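Local coordinates for putative uncharacterized protein PH0242 (Pyrococcus horikoshii, PDB 3VU1) that is the C-terminal globular domain of an archaeal oligosaccharyltransferase of the AglB family, a mainly beta structure that carries a bound calcium ion, at residues 391-397 / 416-422; 106-111 / 205-209; 271-275 / 331-337; 171-175 / 219-223; 24-28 / 379-383. All coordinates share one frame. Numbering follows the deposited sequence.

Contact 1. Residues 391-397 / 416-422; sequences LRATFIY and HMDTFFI
Strands 385-401 and 412-431 of the Peripheral 2 family region pair here as two adjacent antiparallel strands; the axes of 391-397 and 416-422 approach to 4.4 Å, with N-to-C directions at 152°. Ala393/Phe420, Phe395/Asp418 and Tyr397/His416 are hydrogen-bonded pairs, with Ala393 N to Phe420 O and Phe395 N to Asp418 O both 2.8 Å and Tyr397 N to His416 O 3.0 Å; Arg392/Phe421, Thr394/Thr419 and Ile396/Met417 are non-hydrogen-bonded. Ile422 N adds a bond to Leu391 O (2.7 Å). On the face of Ala393, Phe395 and Tyr397, Ala393 CB lies over the ring of Phe420 (chi1 p), 3.9 Å from its centroid. Tyr397, also chi1 p, leans across so that His416 CB covers its ring face, while its OH donates a very short 2.5 Å bond to Asp418 OD1, which Tyr452 of helix 448-460 also engages. On the other face, Arg392 CG packs on Phe421 CD2 (3.7 Å), and its guanidinium reaches Ser81 O and Glu472. The arrangement is that of a long antiparallel beta hairpin.

Contact 2. Residues 106-111 / 205-209; sequences AITRKE and YYKVA
Glu111 is the hub of this contact between the start of helix 109-113 and the turn that follows strand 200-205. With chi1 m and chi2 t, its side chain extends from the first helical turn toward 205-209 and also folds back on its own segment. Glu111 OE1 accepts from Thr108 N at 2.7 Å, and Glu111 N in return donates to Thr108 OG1 at 3.2 Å, the threonine being chi1 p at the N-cap. This reciprocal pair is a capping box, and the same carboxylate serves the neighbouring segment: Tyr205 (chi1 t) brings its OH to OE2 of Glu111 at 2.5 Å, the carboxylate oxygen lying near the ring plane. Lys207, chi1 m and then fully extended with chi2 to chi4 all t, sets NZ 2.8 Å from Glu111 OE2 in a salt bridge whose hydrogen-bond geometry is weak. Its stem passes the backbone before the helix, Lys207 CD lying 3.4 Å from Ala106 O. A small apolar patch backs the polar cluster, with Ala106 CB 3.6 Å from Val208 CG1 and Ile107 CG2 (chi1 p) 4.3 Å from Tyr205 CE2. The backbone of 205-209 is kept turned by Val208 N to Tyr205 O, 2.9 Å.

Contact 3. Residues 271-275 / 331-337; sequences KLSPG and LPTAQKY
An antiparallel beta bridge at the edge of the four-stranded sheet of the Peripheral 1 family region joins the start of strand 275-285 to the end of strand 325-331. Gly275 and Leu331 form a hydrogen-bonded pair, CA to CA 5.3 Å, with Gly275 N to Leu331 O at 2.9 Å and Leu331 N to Gly275 O at 3.1 Å. Gly275 has phi/psi of 112/-178, where a CB would be jammed against the preceding carbonyl. Just before it, Pro274 lies close along the partner backbone, its CA 3.1 Å from Leu331 O and its CG 3.7 Å from Thr333 CG2. From Leu331 the chain loops round through Pro332 and Thr333 into strand 336-356, and Tyr337 (chi1 m) points back into that loop, its OH bonded to Pro332 O at 2.8 Å and 3.6 Å from Pro274 CA. Leu272 O approaches the edge of the Tyr337 ring at CE1, 3.7 Å away. Leu272 CD1 meets Leu331 CD1 at 4.0 Å, both leucines m,t; Leu272 also packs on His277 and Leu279, and Leu331 on Val297. The two segments are thus joined by main-chain hydrogen bonds and apolar packing, while the tyrosine hydroxyl is satisfied by a carbonyl of its own loop.

Contact 4. Residues 171-175 / 219-223; sequences AFPGN and GIPTS
Phe172 lays its ring against Pro221, CE1 to CD 3.4 Å, in a CH-pi contact: Pro221 CD sits over one ring face, 3.8 Å from the centroid and 27° off the normal. The ring is carried by a loop between strands 168-171 and 176-179, and with chi1 m and chi2 -86° it reaches across to the loop joining helices 212-218 and 228-235. There Thr222 CG2 meets the ring edge 3.9 Å from Phe172 CZ, and Ile220 CG2 (chi1 and chi2 both m) lies 3.8 Å from Phe172 CE2. Asn175 (chi1 t) adds a looser touch, OD1 to Thr222 CG2 4.1 Å. A cis peptide bond precedes Pro173, Gly174 takes phi/psi of 142/-49, and Asn175 is left-handed at 67/38, which turns the loop sharply back after Phe172. Opposite it, Gly219 ends helix 212-218 with positive phi, and Pro221 is the centre of an inverse gamma turn, Thr222 N to Ile220 O 2.9 Å and weak. Tyr195 of strand 192-196 lies beside both segments, packing on Phe172 and Ile220 and bonding Thr222 OG1 through its OH. With mainly apolar and CH-pi contacts and no polar bond between the segments, this small surface contact centres on one aromatic ring.

Contact 5. Residues 24-28 / 379-383; sequences TSKYA and VGVDK
A type I beta turn from Ser25 to Ala28, just after helix 13-23, packs on the end of strand 372-381. Its own hydrogen bonds shape it first: Ala28 N donates to Ser25 O at 3.2 Å, and Tyr27 N to Ser25 OG at 2.8 Å, the second making an ST turn. A CH-pi contact comes from Tyr27 (chi1 m): Gly380 CA sits over one face of its ring, 3.9 Å from the centroid and 12° off the normal. Gly380 keeps extended angles (-109/135), yet a CB on it would stand only 2.5 Å from Tyr27 CE2, so the close approach depends on a residue without a side chain. The same ring also reaches the strand's next residue, Tyr27 CE1 3.5 Å from Val381 O, and touches Glu435 of strand 434-443, which flanks 372-381 in the sheet. A single polar bond links the segments. Asp382, chi1 m, leaves sideways, but its carboxylate ends beside the turn, where Ser25, chi1 t, donates from OG to Asp382 OD1 at 2.6 Å.

How the contacts relate
Following the chain from the N terminus, contact 5 opens first, at the turn after helix 13-23, and closes 351 residues later on strand 372-381, so contacts 2, 3 and 4 are all nested within its loop. Contacts 2 and 4, nearest atoms about 5 Å apart, cross: contact 2 ties the start of helix 109-113 to the loop after strand 200-205, and contact 4 the loop between strands 168-171 and 176-179 to that between helices 212-218 and 228-235. Contact 3 then closes a shorter loop around the Peripheral 1 strands and leads into strand 336-356, the sheet neighbour of 372-381. Last comes contact 1, a local hairpin in that same antiparallel sheet.

Contact 1. Residues 391-397 / 416-422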
# COMPACT_ATOMS: atom_id res chain seq x y z
N LEU A 391 -22.63 -9.36 5.75
CA LEU A 391 -21.91 -10.42 5.08
C LEU A 391 -21.39 -9.80 3.81
O LEU A 391 -22.16 -9.19 3.05
CB LEU A 391 -22.79 -11.64 4.78
CG LEU A 391 -23.31 -12.52 5.93
CD1 LEU A 391 -23.92 -13.78 5.31
CD2 LEU A 391 -22.26 -12.89 6.97
N ARG A 392 -20.08 -9.94 3.59
CA ARG A 392 -19.40 -9.31 2.48
C ARG A 392 -18.77 -10.34 1.59
O ARG A 392 -18.13 -11.27 2.07
CB ARG A 392 -18.31 -8.32 2.97
CG ARG A 392 -17.89 -7.33 1.89
CD ARG A 392 -16.63 -6.58 2.24
NE ARG A 392 -15.55 -7.50 2.57
CZ ARG A 392 -14.49 -7.19 3.33
NH1 ARG A 392 -14.35 -5.98 3.86
NH2 ARG A 392 -13.60 -8.12 3.57
N ALA A 393 -18.93 -10.16 0.29
CA ALA A 393 -18.25 -11.03 -0.67
C ALA A 393 -17.00 -10.36 -1.23
O ALA A 393 -16.99 -9.12 -1.43
CB ALA A 393 -19.19 -11.44 -1.80
N THR A 394 -15.96 -11.17 -1.48
CA THR A 394 -14.77 -10.71 -2.16
C THR A 394 -14.42 -11.73 -3.22
O THR A 394 -14.20 -12.90 -2.90
CB THR A 394 -13.55 -10.52 -1.21
OG1 THR A 394 -13.89 -9.64 -0.14
CG2 THR A 394 -12.38 -9.89 -1.94
N PHE A 395 -14.40 -11.29 -4.48
CA PHE A 395 -13.92 -12.09 -5.60
C PHE A 395 -12.55 -11.59 -6.05
O PHE A 395 -12.39 -10.44 -6.48
CB PHE A 395 -14.86 -11.96 -6.80
CG PHE A 395 -16.14 -12.72 -6.67
CD1 PHE A 395 -16.37 -13.83 -7.48
CD2 PHE A 395 -17.13 -12.32 -5.78
CE1 PHE A 395 -17.56 -14.54 -7.38
CE2 PHE A 395 -18.32 -13.02 -5.67
CZ PHE A 395 -18.53 -14.13 -6.47
N ILE A 396 -11.54 -12.45 -5.94
CA ILE A 396 -10.26 -12.13 -6.52
C ILE A 396 -10.16 -13.01 -7.75
O ILE A 396 -10.29 -14.26 -7.66
CB ILE A 396 -9.08 -12.41 -5.57
CG1 ILE A 396 -9.01 -11.32 -4.51
CG2 ILE A 396 -7.78 -12.46 -6.35
CD1 ILE A 396 -8.13 -11.64 -3.30
N TYR A 397 -9.93 -12.37 -8.90
CA TYR A 397 -9.82 -13.12 -10.14
C TYR A 397 -8.82 -12.51 -11.13
O TYR A 397 -8.35 -11.39 -10.95
CB TYR A 397 -11.19 -13.23 -10.79
CG TYR A 397 -11.88 -11.90 -11.05
CD1 TYR A 397 -11.84 -11.32 -12.32
CD2 TYR A 397 -12.58 -11.25 -10.05
CE1 TYR A 397 -12.48 -10.13 -12.59
CE2 TYR A 397 -13.23 -10.05 -10.30
CZ TYR A 397 -13.17 -9.49 -11.58
OH TYR A 397 -13.82 -8.31 -11.87
N HIS A 416 -7.85 -8.71 -10.43
CA HIS A 416 -8.96 -7.87 -10.01
C HIS A 416 -9.44 -8.28 -8.64
O HIS A 416 -9.38 -9.45 -8.27
CB HIS A 416 -10.12 -8.03 -10.97
CG HIS A 416 -9.88 -7.51 -12.37
ND1 HIS A 416 -10.45 -6.36 -12.83
CD2 HIS A 416 -9.16 -8.06 -13.44
CE1 HIS A 416 -10.10 -6.17 -14.13
NE2 HIS A 416 -9.31 -7.21 -14.51
N MET A 417 -9.95 -7.32 -7.87
CA MET A 417 -10.60 -7.62 -6.62
C MET A 417 -11.90 -6.83 -6.48
O MET A 417 -11.88 -5.59 -6.32
CB MET A 417 -9.67 -7.34 -5.44
CG MET A 417 -10.37 -7.55 -4.11
SD MET A 417 -9.25 -7.43 -2.71
CE MET A 417 -9.26 -5.66 -2.47
N ASP A 418 -13.04 -7.54 -6.55
CA ASP A 418 -14.36 -6.93 -6.33
C ASP A 418 -14.96 -7.36 -4.99
O ASP A 418 -14.94 -8.55 -4.64
CB ASP A 418 -15.31 -7.24 -7.48
CG ASP A 418 -14.66 -7.06 -8.87
OD1 ASP A 418 -15.09 -7.78 -9.82
OD2 ASP A 418 -13.72 -6.23 -9.02
N THR A 419 -15.45 -6.38 -4.24
CA THR A 419 -16.13 -6.64 -3.00
C THR A 419 -17.55 -6.10 -3.12
O THR A 419 -17.78 -5.14 -3.86
CB THR A 419 -15.46 -5.91 -1.82
OG1 THR A 419 -15.62 -4.50 -2.00
CG2 THR A 419 -14.00 -6.26 -1.71
N PHE A 420 -18.49 -6.71 -2.42
CA PHE A 420 -19.84 -6.21 -2.32
C PHE A 420 -20.49 -6.77 -1.09
O PHE A 420 -20.14 -7.86 -0.64
CB PHE A 420 -20.68 -6.45 -3.60
CG PHE A 420 -20.83 -7.90 -4.01
CD1 PHE A 420 -19.96 -8.48 -4.94
CD2 PHE A 420 -21.89 -8.68 -3.51
CE1 PHE A 420 -20.13 -9.81 -5.35
CE2 PHE A 420 -22.05 -10.02 -3.91
CZ PHE A 420 -21.17 -10.59 -4.84
N PHE A 421 -21.41 -6.01 -0.52
CA PHE A 421 -22.15 -6.44 0.65
C PHE A 421 -23.34 -7.29 0.25
O PHE A 421 -24.21 -6.85 -0.50
CB PHE A 421 -22.58 -5.23 1.47
CG PHE A 421 -21.43 -4.53 2.12
CD1 PHE A 421 -21.04 -3.26 1.71
CD2 PHE A 421 -20.69 -5.17 3.12
CE1 PHE A 421 -19.96 -2.63 2.31
CE2 PHE A 421 -19.60 -4.54 3.73
CZ PHE A 421 -19.24 -3.27 3.32
N ILE A 422 -23.36 -8.54 0.72
CA ILE A 422 -24.40 -9.51 0.37
C ILE A 422 -25.68 -9.17 1.15
O ILE A 422 -26.73 -9.01 0.55
CB ILE A 422 -23.96 -10.96 0.69
CG1 ILE A 422 -22.66 -11.31 -0.04
CG2 ILE A 422 -25.05 -11.96 0.32
CD1 ILE A 422 -21.82 -12.29 0.75

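Contact 2. Residues 106-111 / 205-209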
# COMPACT_ATOMS: atom_id res chain seq x y z
N ALA A 106 2.27 -7.54 -14.41
CA ALA A 106 3.27 -6.63 -15.00
C ALA A 106 4.01 -7.21 -16.21
O ALA A 106 4.51 -6.47 -17.04
CB ALA A 106 4.28 -6.21 -13.93
N ILE A 107 4.14 -8.53 -16.25
CA ILE A 107 4.92 -9.21 -17.27
C ILE A 107 4.19 -10.47 -17.78
O ILE A 107 3.29 -11.00 -17.14
CB ILE A 107 6.32 -9.63 -16.76
CG1 ILE A 107 6.23 -10.58 -15.56
CG2 ILE A 107 7.17 -8.42 -16.41
CD1 ILE A 107 7.56 -11.23 -15.26
N THR A 108 4.60 -10.95 -18.94
CA THR A 108 4.03 -12.16 -19.49
C THR A 108 4.68 -13.40 -18.87
O THR A 108 5.74 -13.31 -18.22
CB THR A 108 4.17 -12.20 -21.02
OG1 THR A 108 5.53 -12.48 -21.40
CG2 THR A 108 3.71 -10.90 -21.63
N ARG A 109 4.04 -14.55 -19.10
CA ARG A 109 4.56 -15.83 -18.66
C ARG A 109 5.96 -16.07 -19.22
O ARG A 109 6.84 -16.55 -18.50
CB ARG A 109 3.63 -16.95 -19.09
CG ARG A 109 4.00 -18.30 -18.51
CD ARG A 109 2.76 -19.13 -18.30
NE ARG A 109 3.10 -20.54 -18.39
CZ ARG A 109 2.37 -21.43 -19.04
NH1 ARG A 109 2.76 -22.69 -19.08
NH2 ARG A 109 1.26 -21.06 -19.66
N LYS A 110 6.14 -15.71 -20.49
CA LYS A 110 7.42 -15.85 -21.17
C LYS A 110 8.49 -15.05 -20.46
O LYS A 110 9.58 -15.57 -20.18
CB LYS A 110 7.32 -15.40 -22.62
CG LYS A 110 8.65 -15.42 -23.32
CD LYS A 110 8.50 -15.25 -24.82
CE LYS A 110 9.88 -15.19 -25.44
NZ LYS A 110 9.84 -14.79 -26.87
N GLU A 111 8.19 -13.79 -20.16
CA GLU A 111 9.13 -12.94 -19.44
C GLU A 111 9.45 -13.47 -18.02
O GLU A 111 10.59 -13.37 -17.54
CB GLU A 111 8.61 -11.53 -19.40
CG GLU A 111 8.50 -10.92 -20.77
CD GLU A 111 7.71 -9.63 -20.77
OE1 GLU A 111 6.59 -9.60 -20.19
OE2 GLU A 111 8.21 -8.64 -21.33
N TYR A 205 13.79 -3.97 -15.25
CA TYR A 205 13.19 -4.23 -16.54
C TYR A 205 12.09 -3.20 -16.76
O TYR A 205 11.42 -2.78 -15.81
CB TYR A 205 12.66 -5.65 -16.56
CG TYR A 205 12.05 -6.08 -17.85
CD1 TYR A 205 12.80 -6.15 -19.01
CD2 TYR A 205 10.70 -6.42 -17.92
CE1 TYR A 205 12.24 -6.56 -20.21
CE2 TYR A 205 10.12 -6.82 -19.11
CZ TYR A 205 10.91 -6.90 -20.25
OH TYR A 205 10.36 -7.31 -21.44
N TYR A 206 11.93 -2.77 -18.00
CA TYR A 206 11.14 -1.56 -18.27
C TYR A 206 9.71 -1.65 -17.76
O TYR A 206 9.20 -0.69 -17.19
CB TYR A 206 11.21 -1.13 -19.75
CG TYR A 206 10.35 -1.91 -20.71
CD1 TYR A 206 9.14 -1.38 -21.19
CD2 TYR A 206 10.74 -3.17 -21.16
CE1 TYR A 206 8.34 -2.10 -22.08
CE2 TYR A 206 9.95 -3.89 -22.05
CZ TYR A 206 8.76 -3.35 -22.51
OH TYR A 206 8.00 -4.07 -23.41
N LYS A 207 9.09 -2.81 -17.93
CA LYS A 207 7.71 -3.04 -17.48
C LYS A 207 7.48 -2.85 -15.97
O LYS A 207 6.35 -2.74 -15.53
CB LYS A 207 7.23 -4.42 -17.92
CG LYS A 207 7.03 -4.55 -19.43
CD LYS A 207 6.47 -5.91 -19.81
CE LYS A 207 6.25 -5.99 -21.31
NZ LYS A 207 5.72 -7.33 -21.70
N VAL A 208 8.54 -2.85 -15.19
CA VAL A 208 8.41 -2.72 -13.75
C VAL A 208 9.34 -1.63 -13.21
O VAL A 208 9.50 -1.51 -12.00
CB VAL A 208 8.65 -4.05 -13.00
CG1 VAL A 208 7.62 -5.08 -13.40
CG2 VAL A 208 10.06 -4.58 -13.25
N ALA A 209 9.89 -0.81 -14.11
CA ALA A 209 10.71 0.35 -13.71
C ALA A 209 10.05 1.31 -12.72
O ALA A 209 10.71 1.81 -11.83
CB ALA A 209 11.19 1.12 -14.92

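Contact 3. Residues 271-275 / 331-337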
# COMPACT_ATOMS: atom_id res chain seq x y z
N LYS A 271 5.36 23.29 9.37
CA LYS A 271 4.63 23.62 10.60
C LYS A 271 3.48 24.63 10.40
O LYS A 271 3.45 25.36 9.41
CB LYS A 271 5.60 24.14 11.67
CG LYS A 271 6.67 23.12 12.05
CD LYS A 271 7.49 23.57 13.25
CE LYS A 271 8.53 22.53 13.69
NZ LYS A 271 9.74 22.55 12.81
N LEU A 272 2.53 24.63 11.33
CA LEU A 272 1.42 25.58 11.36
C LEU A 272 1.34 26.28 12.73
O LEU A 272 1.45 25.64 13.77
CB LEU A 272 0.09 24.86 11.07
CG LEU A 272 -0.28 24.50 9.63
CD1 LEU A 272 -1.50 23.59 9.63
CD2 LEU A 272 -0.55 25.73 8.77
N SER A 273 1.13 27.59 12.71
CA SER A 273 0.96 28.38 13.94
C SER A 273 -0.46 28.24 14.44
O SER A 273 -1.37 28.07 13.65
CB SER A 273 1.21 29.85 13.64
OG SER A 273 0.22 30.36 12.75
N PRO A 274 -0.67 28.35 15.76
CA PRO A 274 -2.08 28.52 16.22
C PRO A 274 -2.65 29.82 15.63
O PRO A 274 -1.87 30.67 15.20
CB PRO A 274 -1.94 28.67 17.75
CG PRO A 274 -0.57 28.14 18.08
CD PRO A 274 0.30 28.33 16.87
N GLY A 275 -3.97 29.98 15.60
CA GLY A 275 -4.61 31.13 14.98
C GLY A 275 -5.37 30.70 13.73
O GLY A 275 -5.40 29.50 13.39
N LEU A 331 -6.87 27.08 14.74
CA LEU A 331 -6.10 26.10 15.51
C LEU A 331 -5.70 26.62 16.88
O LEU A 331 -4.96 27.59 16.98
CB LEU A 331 -4.83 25.71 14.74
CG LEU A 331 -4.97 25.31 13.27
CD1 LEU A 331 -3.59 25.09 12.71
CD2 LEU A 331 -5.81 24.06 13.11
N PRO A 332 -6.12 25.94 17.97
CA PRO A 332 -5.67 26.34 19.29
C PRO A 332 -4.21 25.99 19.44
O PRO A 332 -3.68 25.21 18.64
CB PRO A 332 -6.47 25.43 20.22
CG PRO A 332 -6.71 24.20 19.43
CD PRO A 332 -6.86 24.66 18.00
N THR A 333 -3.58 26.53 20.47
CA THR A 333 -2.18 26.22 20.77
C THR A 333 -2.12 24.75 21.22
O THR A 333 -3.02 24.30 21.93
CB THR A 333 -1.62 27.14 21.89
OG1 THR A 333 -2.43 26.95 23.04
CG2 THR A 333 -1.74 28.64 21.53
N ALA A 334 -1.09 24.03 20.81
CA ALA A 334 -0.96 22.58 21.04
C ALA A 334 0.34 22.15 20.42
O ALA A 334 0.93 22.89 19.65
CB ALA A 334 -2.09 21.83 20.37
N GLN A 335 0.80 20.94 20.75
CA GLN A 335 2.06 20.46 20.19
C GLN A 335 1.95 20.12 18.70
O GLN A 335 2.86 20.44 17.94
CB GLN A 335 2.60 19.26 20.97
CG GLN A 335 3.88 18.70 20.33
CD GLN A 335 4.42 17.46 21.01
OE1 GLN A 335 5.48 16.97 20.63
NE2 GLN A 335 3.73 16.96 22.04
N LYS A 336 0.86 19.47 18.30
CA LYS A 336 0.70 19.10 16.90
C LYS A 336 -0.76 19.00 16.48
O LYS A 336 -1.65 18.91 17.33
CB LYS A 336 1.43 17.79 16.60
CG LYS A 336 0.94 16.59 17.38
CD LYS A 336 1.61 15.34 16.85
CE LYS A 336 1.34 14.13 17.74
NZ LYS A 336 2.10 12.97 17.20
N TYR A 337 -1.01 19.04 15.17
CA TYR A 337 -2.38 18.90 14.62
C TYR A 337 -2.54 17.63 13.77
O TYR A 337 -1.70 17.31 12.91
CB TYR A 337 -2.85 20.15 13.86
CG TYR A 337 -2.58 21.44 14.61
CD1 TYR A 337 -1.49 22.24 14.27
CD2 TYR A 337 -3.39 21.85 15.66
CE1 TYR A 337 -1.22 23.41 14.94
CE2 TYR A 337 -3.13 23.03 16.34
CZ TYR A 337 -2.03 23.80 15.97
OH TYR A 337 -1.74 24.98 16.63

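Contact 4. Residues 171-175 / 219-223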
# COMPACT_ATOMS: atom_id res chain seq x y z
N ALA A 171 19.47 9.56 -11.70
CA ALA A 171 20.28 9.71 -10.51
C ALA A 171 19.52 10.41 -9.37
O ALA A 171 18.87 11.44 -9.58
CB ALA A 171 21.56 10.45 -10.85
N PHE A 172 19.62 9.86 -8.16
CA PHE A 172 19.10 10.51 -6.96
C PHE A 172 20.14 10.64 -5.85
O PHE A 172 21.03 9.79 -5.73
CB PHE A 172 17.91 9.74 -6.43
CG PHE A 172 16.74 9.75 -7.35
CD1 PHE A 172 15.83 10.79 -7.32
CD2 PHE A 172 16.54 8.70 -8.25
CE1 PHE A 172 14.74 10.80 -8.18
CE2 PHE A 172 15.47 8.70 -9.11
CZ PHE A 172 14.56 9.75 -9.08
N PRO A 173 20.06 11.72 -5.03
CA PRO A 173 19.17 12.89 -5.20
C PRO A 173 19.45 13.72 -6.47
O PRO A 173 20.60 13.80 -6.95
CB PRO A 173 19.46 13.72 -3.94
CG PRO A 173 20.78 13.24 -3.44
CD PRO A 173 20.76 11.78 -3.74
N GLY A 174 18.38 14.31 -7.01
CA GLY A 174 18.48 15.10 -8.22
C GLY A 174 17.28 14.93 -9.14
O GLY A 174 16.68 15.90 -9.59
N ASN A 175 16.92 13.68 -9.41
CA ASN A 175 15.97 13.37 -10.49
C ASN A 175 16.60 13.69 -11.85
O ASN A 175 15.93 14.14 -12.79
CB ASN A 175 14.58 14.02 -10.29
CG ASN A 175 13.50 13.39 -11.18
OD1 ASN A 175 13.42 12.16 -11.34
ND2 ASN A 175 12.67 14.25 -11.77
N GLY A 219 13.26 4.20 -1.89
CA GLY A 219 12.91 5.62 -2.02
C GLY A 219 13.24 6.22 -3.39
O GLY A 219 14.02 7.17 -3.48
N ILE A 220 12.68 5.65 -4.47
CA ILE A 220 12.76 6.25 -5.80
C ILE A 220 11.43 6.97 -6.07
O ILE A 220 10.39 6.34 -6.25
CB ILE A 220 12.97 5.20 -6.92
CG1 ILE A 220 14.15 4.28 -6.65
CG2 ILE A 220 13.10 5.86 -8.29
CD1 ILE A 220 15.45 4.96 -6.30
N PRO A 221 11.44 8.30 -6.13
CA PRO A 221 10.14 8.93 -6.33
C PRO A 221 9.73 9.04 -7.80
O PRO A 221 9.36 10.10 -8.26
CB PRO A 221 10.34 10.33 -5.72
CG PRO A 221 11.80 10.61 -5.90
CD PRO A 221 12.53 9.29 -6.02
N THR A 222 9.79 7.96 -8.56
CA THR A 222 9.33 8.06 -9.93
C THR A 222 8.06 7.28 -10.17
O THR A 222 7.81 6.23 -9.56
CB THR A 222 10.33 7.54 -10.96
OG1 THR A 222 10.78 6.22 -10.56
CG2 THR A 222 11.49 8.53 -11.13
N SER A 223 7.30 7.80 -11.12
CA SER A 223 6.08 7.22 -11.59
C SER A 223 5.93 7.65 -13.05
O SER A 223 6.33 8.74 -13.42
CB SER A 223 4.93 7.75 -10.75
OG SER A 223 3.72 7.17 -11.11

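Contact 5. Residues 24-28 / 379-383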
# COMPACT_ATOMS: atom_id res chain seq x y z
N THR A 24 2.33 -1.15 18.30
CA THR A 24 1.05 -1.17 17.62
C THR A 24 0.05 -1.89 18.48
O THR A 24 0.42 -2.71 19.32
CB THR A 24 1.14 -1.85 16.22
OG1 THR A 24 1.35 -3.26 16.36
CG2 THR A 24 2.28 -1.29 15.41
N SER A 25 -1.22 -1.56 18.27
CA SER A 25 -2.33 -2.27 18.90
C SER A 25 -2.26 -3.77 18.66
O SER A 25 -1.77 -4.23 17.63
CB SER A 25 -3.65 -1.76 18.32
OG SER A 25 -4.67 -2.73 18.48
N LYS A 26 -2.79 -4.54 19.62
CA LYS A 26 -2.80 -5.99 19.51
C LYS A 26 -3.83 -6.45 18.48
O LYS A 26 -3.93 -7.64 18.19
CB LYS A 26 -3.08 -6.64 20.88
CG LYS A 26 -4.49 -6.41 21.42
CD LYS A 26 -4.73 -7.12 22.75
CE LYS A 26 -5.70 -6.33 23.63
NZ LYS A 26 -6.18 -7.16 24.77
N TYR A 27 -4.59 -5.49 17.93
CA TYR A 27 -5.60 -5.76 16.90
C TYR A 27 -5.20 -5.24 15.52
O TYR A 27 -5.98 -5.32 14.55
CB TYR A 27 -6.97 -5.20 17.32
CG TYR A 27 -7.46 -5.78 18.63
CD1 TYR A 27 -8.01 -4.97 19.62
CD2 TYR A 27 -7.36 -7.16 18.89
CE1 TYR A 27 -8.44 -5.50 20.82
CE2 TYR A 27 -7.79 -7.70 20.09
CZ TYR A 27 -8.33 -6.86 21.06
OH TYR A 27 -8.76 -7.38 22.26
N ALA A 28 -3.98 -4.70 15.43
CA ALA A 28 -3.45 -4.17 14.18
C ALA A 28 -3.11 -5.30 13.20
O ALA A 28 -2.72 -6.39 13.59
CB ALA A 28 -2.21 -3.35 14.46
N VAL A 379 -14.98 -10.70 18.36
CA VAL A 379 -14.20 -9.69 17.64
C VAL A 379 -13.58 -8.67 18.58
O VAL A 379 -14.19 -8.30 19.58
CB VAL A 379 -15.06 -9.01 16.56
CG1 VAL A 379 -16.28 -8.34 17.16
CG2 VAL A 379 -14.23 -8.03 15.75
N GLY A 380 -12.35 -8.24 18.27
CA GLY A 380 -11.63 -7.25 19.07
C GLY A 380 -11.52 -5.90 18.36
O GLY A 380 -11.25 -5.85 17.15
N VAL A 381 -11.77 -4.82 19.09
CA VAL A 381 -11.62 -3.46 18.59
C VAL A 381 -10.87 -2.63 19.59
O VAL A 381 -10.87 -2.92 20.77
CB VAL A 381 -12.97 -2.79 18.33
CG1 VAL A 381 -13.59 -3.30 17.03
CG2 VAL A 381 -13.90 -3.00 19.50
N ASP A 382 -10.23 -1.57 19.10
CA ASP A 382 -9.41 -0.68 19.94
C ASP A 382 -10.22 0.33 20.72
O ASP A 382 -9.80 0.74 21.77
CB ASP A 382 -8.35 0.04 19.10
CG ASP A 382 -7.22 -0.89 18.68
OD1 ASP A 382 -6.74 -1.63 19.57
OD2 ASP A 382 -6.83 -0.89 17.48
N LYS A 383 -11.38 0.74 20.19
CA LYS A 383 -12.25 1.70 20.89
C LYS A 383 -13.74 1.33 20.75
O LYS A 383 -14.09 0.39 20.02
CB LYS A 383 -11.97 3.15 20.43
CG LYS A 383 -11.97 3.40 18.93
CD LYS A 383 -11.13 4.61 18.51
CE LYS A 383 -11.81 5.95 18.80
NZ LYS A 383 -13.09 6.22 18.06